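Local coordinates for protein dihydrocoumarin hydrolase, AncDHCH1 (Pseudomonas sp., PDB 6C2C) that probably hydrolyses dihydrocoumarin at a two-zinc centre, as a metallo-beta-lactamase superfamily enzyme apparently related to methyl-parathion hydrolase, at residues I269-A272 with H273-F276. Sequence-based numbering, arbitrary orientation.
With ZN (zinc ion), chain C.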
loop_
_atom_site.group_PDB
_atom_site.type_symbol
_atom_site.label_atom_id
_atom_site.label_comp_id
_atom_site.label_asym_id
_atom_site.label_seq_id
_atom_site.Cartn_x
_atom_site.Cartn_y
_atom_site.Cartn_z
ATOM N N ILE A 269 -7.428 -5.802 8.746
ATOM C CA ILE A 269 -7.027 -5.434 7.393
ATOM C C ILE A 269 -5.895 -4.403 7.503
ATOM O O ILE A 269 -5.725 -3.700 8.516
ATOM C CB ILE A 269 -8.179 -4.898 6.507
ATOM C CG1 ILE A 269 -8.765 -3.605 7.047
ATOM C CG2 ILE A 269 -9.299 -5.932 6.447
ATOM C CD1 ILE A 269 -8.220 -2.417 6.438
ATOM N N GLY A 270 -5.064 -4.381 6.459
ATOM C CA GLY A 270 -4.091 -3.323 6.272
ATOM C C GLY A 270 -4.205 -2.844 4.843
ATOM O O GLY A 270 -4.299 -3.654 3.907
ATOM N N ALA A 271 -4.194 -1.540 4.665
ATOM C CA ALA A 271 -4.398 -1.007 3.326
ATOM C C ALA A 271 -3.411 0.130 3.032
ATOM O O ALA A 271 -3.167 0.991 3.882
ATOM C CB ALA A 271 -5.830 -0.513 3.208
ATOM N N ALA A 272 -2.864 0.135 1.787
ATOM C CA ALA A 272 -1.775 1.032 1.361
ATOM C C ALA A 272 -2.097 2.519 1.505
ATOM O O ALA A 272 -1.169 3.312 1.743
ATOM C CB ALA A 272 -1.417 0.772 -0.113
ATOM N N HIS A 273 -3.397 2.910 1.420
ATOM C CA HIS A 273 -3.742 4.337 1.418
ATOM C C HIS A 273 -4.715 4.700 2.529
ATOM O O HIS A 273 -5.351 5.756 2.475
ATOM C CB HIS A 273 -4.287 4.784 0.030
ATOM C CG HIS A 273 -3.248 4.574 -1.054
ATOM N ND1 HIS A 273 -1.941 4.994 -0.930
ATOM C CD2 HIS A 273 -3.328 3.918 -2.224
ATOM C CE1 HIS A 273 -1.248 4.620 -2.003
ATOM N NE2 HIS A 273 -2.065 3.973 -2.794
ATOM N N LEU A 274 -4.806 3.878 3.574
ATOM C CA LEU A 274 -5.450 4.307 4.820
ATOM C C LEU A 274 -4.372 4.994 5.676
ATOM O O LEU A 274 -3.188 4.634 5.621
ATOM C CB LEU A 274 -6.008 3.099 5.585
ATOM C CG LEU A 274 -7.182 2.439 4.870
ATOM C CD1 LEU A 274 -7.722 1.311 5.693
ATOM C CD2 LEU A 274 -8.291 3.515 4.618
ATOM N N SER A 275 -4.793 6.015 6.422
ATOM C CA SER A 275 -3.862 6.803 7.224
ATOM C C SER A 275 -2.920 5.901 8.029
ATOM O O SER A 275 -3.377 5.017 8.759
ATOM C CB SER A 275 -4.718 7.689 8.152
ATOM O OG SER A 275 -3.953 8.492 9.049
ATOM N N PHE A 276 -1.624 6.137 7.883
ATOM C CA PHE A 276 -0.613 5.272 8.469
ATOM C C PHE A 276 -0.895 5.032 9.953
ATOM O O PHE A 276 -1.150 5.998 10.695
ATOM C CB PHE A 276 0.777 5.908 8.292
ATOM C CG PHE A 276 1.877 5.036 8.835
ATOM C CD1 PHE A 276 2.326 3.918 8.119
ATOM C CD2 PHE A 276 2.412 5.281 10.135
ATOM C CE1 PHE A 276 3.291 3.060 8.639
ATOM C CE2 PHE A 276 3.432 4.433 10.636
ATOM C CZ PHE A 276 3.835 3.307 9.897
HETATM ZN ZN ZN C . -1.415 2.936 -4.596
HETATM O O HOH W 1 -1.422 3.082 -6.450
#
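One face of the H273 imidazole carries the methyl of A272, whose CB stands 4.1 Å from the ring centroid and only 3° off the normal, a CH-pi contact between neighbours in sequence. At the ring's edge, NE2 of H273 binds a zinc ion at 2.2 Å, while ND1 is hydrogen-bonded to the backbone O of S68, a second-shell contact that helps fix the ring's rotation. A chi1 of -61° sets CG beside the backbone N and anti to the carbonyl carbon, bringing the ring alongside A272, with one face toward its CB. D123, H124 and D226 bind the same zinc ion, and a water oxygen 1.9 Å from the zinc ion is its fifth ligand. This histidine follows strand 268-270 in the metallo-beta-lactamase fold, presented by a type I beta turn from A271 to L274. The turn is closed by a weak hydrogen bond from L274 N to A271 O (3.3 Å, 163°); that oxygen also accepts from N70 ND2. L274 lays its CD1 branch against A271 CB at 3.6 Å. L274 CD1 also meets I269 CD1 at 3.8 Å, the two side chains crossing at about a right angle, and F291 of strand 288-293 touches both.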